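Local coordinates for jacalin-type lectin domain-containing protein (Musa acuminata, PDB 7KMU) that probably acts as a mannose-specific lectin of the jacalin-related family, recognising sugars through loops of a beta-prism domain, at residues Gly78-Val81 and Leu86-Ile89; Val29-Gly34 and Gly90-Thr95. All blocks are in the same frame, centred on the assembly; numbering follows the deposited sequence.

Interaction 1 of 2, residues Gly78-Val81 and Leu86-Ile89; sequences GHVV and LTII
The carbonyl oxygen of I88 is gripped twice from the neighbouring strand. V81 N donates to I88 O over 2.8 Å, almost straight at the hydrogen (171°), and the CA-H of V80 leans on the same oxygen more loosely. The return bond runs from I88 N to V81 O, 3.0 Å long and in the carbonyl plane; the CA-H of T87 makes a further contact with the same oxygen. V81 and I88 thus form an antiparallel hydrogen-bonded pair, followed by V80 and I89 as a non-hydrogen-bonded pair whose CA atoms lie 4.8 Å apart.

Side chains divide by face. On the face of V80 and I89, the two methyls of V80 serve different partners: with CG1 anti to the backbone N (chi1 176°), that branch meets the methyl of T87, V80 CG1 to T87 CG2 measuring 3.6 Å, while V80 CG2 rests 4.1 Å from I89 CD1. F112 of strand 110-116 touches both V80 and I89 on this face. On the face of V81 and I88, V81 CG2 lies 4.2 Å from I88 CG1, each branch wedged between its own backbone N and carbonyl carbon. I88 also touches F131 and D133, within a G-x-x-x-D sequence like the sugar-binding signature of mannose-specific relatives, which places this end of the hairpin beside a probable sugar-binding loop. The segments 78-81 and 86-89 run antiparallel, at 171°, as expected of the ladder near the turn of a beta hairpin, here the two central strands of one Greek-key sheet of the beta-prism.

Interaction 2 of 2, residues Val29-Gly34 and Gly90-Thr95; sequences VKINAG and GKLTLT
I31 and L92 meet through their outermost methyls, I31 CD1 standing 3.9 Å from L92 CD2 with the side chains crossing at about a right angle. Two residues along each strand, V29 and L94 reach toward each other tip to tip, V29 CG1 to L94 CD1 being 4.1 Å. All four residues are buried, and the contact between the segments is purely apolar.

Length of side chain is what spans the gap, for the backbones stay well apart: the CA atoms of I31 and L92 are 8.7 Å from each other. I31 is stretched out beyond its first torsion (chi2 170°), which carries CD1 across to the opposite sheet, while L92 has CG anti to its own N (chi1 -167°) and sends one branch to meet it. Strand alternation sets the spacing: V29 and I31 face inward with K30 between them, just as L92 and L94 do with T93 between them pointing away.

A second shell of apolar side chains surrounds the four residues. I40 flanks both V29 and I31, M76 lies against both L92 and L94, and F101 closes on I31 while I37 touches L92. Backbone bonds of V29 to I65 and of I31 to H63 fix strand 25-33 beside strand 61-66, with strand 37-46 along its other edge. Strand 86-96 runs between strands 73-83 and 100-104, so the contact joins the inner strands of two different sheets across the core.

How the interactions relate
Followed from the N terminus, the chain first lays down 29-34, the near half of interaction 2, and then completes its own sheet and begins the next before 90-95 closes that long loop. Interaction 1 is nested inside it: 78-81 turns back through only four residues to pair with 86-89. Strand 86-96 is shared, serving interaction 1 with its beginning and interaction 2 with its continuation. At the junction H79 probably bonds to both G90 and K91, a pattern consistent with a classic beta bulge. Interaction 1 therefore builds a hairpin within one sheet, whereas interaction 2 packs that sheet against the one containing strand 25-33.

Interaction 1 of 2, residues Gly78-Val81 and Leu86-Ile89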
loop_
_atom_site.group_PDB
_atom_site.type_symbol
_atom_site.label_atom_id
_atom_site.label_comp_id
_atom_site.label_asym_id
_atom_site.label_seq_id
_atom_site.Cartn_x
_atom_site.Cartn_y
_atom_site.Cartn_z
ATOM N N GLY B 78 2.807 -3.032 -9.342
ATOM C CA GLY B 78 2.271 -3.131 -10.686
ATOM C C GLY B 78 1.800 -1.817 -11.242
ATOM O O GLY B 78 2.145 -0.754 -10.715
ATOM N N HIS B 79 0.995 -1.898 -12.321
ATOM C CA HIS B 79 0.447 -0.729 -12.996
ATOM C C HIS B 79 -1.039 -0.855 -13.219
ATOM O O HIS B 79 -1.509 -1.921 -13.636
ATOM C CB HIS B 79 1.119 -0.525 -14.367
ATOM C CG HIS B 79 2.461 0.117 -14.277
ATOM N ND1 HIS B 79 2.640 1.455 -14.599
ATOM C CD2 HIS B 79 3.645 -0.406 -13.882
ATOM C CE1 HIS B 79 3.932 1.696 -14.409
ATOM N NE2 HIS B 79 4.575 0.611 -13.970
ATOM N N VAL B 80 -1.773 0.244 -12.977
ATOM C CA VAL B 80 -3.197 0.379 -13.324
ATOM C C VAL B 80 -3.147 1.039 -14.699
ATOM O O VAL B 80 -2.491 2.076 -14.859
ATOM C CB VAL B 80 -4.010 1.202 -12.318
ATOM C CG1 VAL B 80 -5.449 1.370 -12.811
ATOM C CG2 VAL B 80 -3.983 0.545 -10.940
ATOM N N VAL B 81 -3.798 0.440 -15.699
ATOM C CA VAL B 81 -3.682 0.905 -17.075
ATOM C C VAL B 81 -4.989 1.047 -17.797
ATOM O O VAL B 81 -6.009 0.476 -17.386
ATOM C CB VAL B 81 -2.767 -0.065 -17.898
ATOM C CG1 VAL B 81 -1.472 -0.376 -17.157
ATOM C CG2 VAL B 81 -3.494 -1.366 -18.281
ATOM N N LEU B 86 -10.951 0.183 -20.949
ATOM C CA LEU B 86 -11.142 -0.428 -19.625
ATOM C C LEU B 86 -9.995 0.040 -18.734
ATOM O O LEU B 86 -8.904 0.290 -19.246
ATOM C CB LEU B 86 -11.066 -1.973 -19.687
ATOM C CG LEU B 86 -12.131 -2.720 -20.493
ATOM C CD1 LEU B 86 -11.815 -4.192 -20.536
ATOM C CD2 LEU B 86 -13.514 -2.505 -19.919
ATOM N N THR B 87 -10.211 0.115 -17.418
ATOM C CA THR B 87 -9.155 0.456 -16.459
ATOM C C THR B 87 -8.895 -0.845 -15.691
ATOM O O THR B 87 -9.761 -1.295 -14.942
ATOM C CB THR B 87 -9.592 1.608 -15.529
ATOM O OG1 THR B 87 -9.898 2.764 -16.319
ATOM C CG2 THR B 87 -8.521 1.982 -14.513
ATOM N N ILE B 88 -7.737 -1.475 -15.915
ATOM C CA ILE B 88 -7.432 -2.795 -15.338
ATOM C C ILE B 88 -5.964 -2.860 -14.870
ATOM O O ILE B 88 -5.223 -1.883 -14.996
ATOM C CB ILE B 88 -7.729 -3.914 -16.397
ATOM C CG1 ILE B 88 -6.795 -3.800 -17.621
ATOM C CG2 ILE B 88 -9.223 -3.935 -16.845
ATOM C CD1 ILE B 88 -6.871 -4.990 -18.587
ATOM N N ILE B 89 -5.535 -4.030 -14.378
ATOM C CA ILE B 89 -4.131 -4.239 -13.991
ATOM C C ILE B 89 -3.367 -4.668 -15.258
ATOM O O ILE B 89 -3.700 -5.684 -15.888
ATOM C CB ILE B 89 -4.014 -5.278 -12.846
ATOM C CG1 ILE B 89 -4.896 -4.901 -11.627
ATOM C CG2 ILE B 89 -2.526 -5.481 -12.434
ATOM C CD1 ILE B 89 -4.621 -3.461 -11.036
#

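Interaction 2 of 2, residues Val29-Gly34 and Gly90-Thr95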
loop_
_atom_site.group_PDB
_atom_site.type_symbol
_atom_site.label_atom_id
_atom_site.label_comp_id
_atom_site.label_asym_id
_atom_site.label_seq_id
_atom_site.Cartn_x
_atom_site.Cartn_y
_atom_site.Cartn_z
ATOM N N VAL B 29 1.210 -19.624 -6.724
ATOM C CA VAL B 29 0.483 -18.589 -7.447
ATOM C C VAL B 29 0.782 -18.780 -8.931
ATOM O O VAL B 29 1.940 -18.961 -9.299
ATOM C CB VAL B 29 0.858 -17.141 -6.982
ATOM C CG1 VAL B 29 0.232 -16.075 -7.895
ATOM C CG2 VAL B 29 0.432 -16.893 -5.536
ATOM N N LYS B 30 -0.252 -18.669 -9.780
ATOM C CA LYS B 30 -0.087 -18.697 -11.226
ATOM C C LYS B 30 -0.681 -17.412 -11.772
ATOM O O LYS B 30 -1.826 -17.082 -11.460
ATOM C CB LYS B 30 -0.781 -19.915 -11.836
ATOM C CG LYS B 30 -0.613 -20.018 -13.362
ATOM C CD LYS B 30 -1.321 -21.269 -13.927
ATOM C CE LYS B 30 -2.800 -21.073 -14.160
ATOM N NZ LYS B 30 -3.435 -22.304 -14.701
ATOM N N ILE B 31 0.101 -16.671 -12.576
ATOM C CA ILE B 31 -0.392 -15.452 -13.209
ATOM C C ILE B 31 -0.406 -15.684 -14.703
ATOM O O ILE B 31 0.589 -16.163 -15.242
ATOM C CB ILE B 31 0.481 -14.207 -12.844
ATOM C CG1 ILE B 31 0.285 -13.822 -11.355
ATOM C CG2 ILE B 31 0.209 -13.000 -13.785
ATOM C CD1 ILE B 31 1.285 -12.740 -10.792
ATOM N N ASN B 32 -1.520 -15.359 -15.369
ATOM C CA ASN B 32 -1.621 -15.410 -16.829
ATOM C C ASN B 32 -1.571 -13.984 -17.317
ATOM O O ASN B 32 -2.316 -13.119 -16.819
ATOM C CB ASN B 32 -2.893 -16.084 -17.306
ATOM C CG ASN B 32 -2.802 -17.582 -17.264
ATOM O OD1 ASN B 32 -2.754 -18.195 -16.194
ATOM N ND2 ASN B 32 -2.756 -18.216 -18.433
ATOM N N ALA B 33 -0.682 -13.724 -18.281
ATOM C CA ALA B 33 -0.510 -12.363 -18.780
ATOM C C ALA B 33 -0.054 -12.348 -20.219
ATOM O O ALA B 33 0.616 -13.281 -20.664
ATOM C CB ALA B 33 0.527 -11.645 -17.927
ATOM N N GLY B 34 -0.402 -11.276 -20.904
ATOM C CA GLY B 34 0.029 -10.983 -22.270
ATOM C C GLY B 34 0.327 -9.504 -22.293
ATOM O O GLY B 34 1.245 -9.044 -21.600
ATOM N N GLY B 90 -2.356 -3.875 -15.628
ATOM C CA GLY B 90 -1.582 -4.125 -16.837
ATOM C C GLY B 90 -0.244 -4.792 -16.602
ATOM O O GLY B 90 0.295 -5.418 -17.520
ATOM N N LYS B 91 0.315 -4.644 -15.374
ATOM C CA LYS B 91 1.598 -5.234 -14.990
ATOM C C LYS B 91 1.517 -5.626 -13.534
ATOM O O LYS B 91 0.875 -4.927 -12.746
ATOM C CB LYS B 91 2.749 -4.236 -15.167
ATOM C CG LYS B 91 3.321 -4.234 -16.561
ATOM C CD LYS B 91 4.653 -3.491 -16.618
ATOM C CE LYS B 91 5.157 -3.535 -18.023
ATOM N NZ LYS B 91 6.484 -2.886 -18.155
ATOM N N LEU B 92 2.150 -6.755 -13.167
ATOM C CA LEU B 92 2.135 -7.213 -11.792
ATOM C C LEU B 92 3.405 -7.999 -11.468
ATOM O O LEU B 92 3.868 -8.800 -12.283
ATOM C CB LEU B 92 0.889 -8.101 -11.555
ATOM C CG LEU B 92 0.536 -8.432 -10.101
ATOM C CD1 LEU B 92 0.202 -7.154 -9.290
ATOM C CD2 LEU B 92 -0.655 -9.403 -10.053
ATOM N N THR B 93 3.924 -7.791 -10.252
ATOM C CA THR B 93 5.074 -8.493 -9.704
ATOM C C THR B 93 4.765 -8.842 -8.259
ATOM O O THR B 93 4.144 -8.035 -7.539
ATOM C CB THR B 93 6.328 -7.580 -9.718
ATOM O OG1 THR B 93 6.639 -7.145 -11.047
ATOM C CG2 THR B 93 7.575 -8.263 -9.127
ATOM N N LEU B 94 5.212 -10.028 -7.825
ATOM C CA LEU B 94 5.178 -10.426 -6.415
ATOM C C LEU B 94 6.611 -10.698 -6.021
ATOM O O LEU B 94 7.315 -11.410 -6.754
ATOM C CB LEU B 94 4.313 -11.669 -6.127
ATOM C CG LEU B 94 2.833 -11.569 -6.485
ATOM C CD1 LEU B 94 2.128 -12.895 -6.232
ATOM C CD2 LEU B 94 2.136 -10.463 -5.675
ATOM N N THR B 95 7.059 -10.139 -4.888
ATOM C CA THR B 95 8.422 -10.382 -4.429
ATOM C C THR B 95 8.363 -11.093 -3.099
ATOM O O THR B 95 7.571 -10.717 -2.229
ATOM C CB THR B 95 9.225 -9.079 -4.328
ATOM O OG1 THR B 95 9.170 -8.377 -5.581
ATOM C CG2 THR B 95 10.697 -9.327 -3.943
#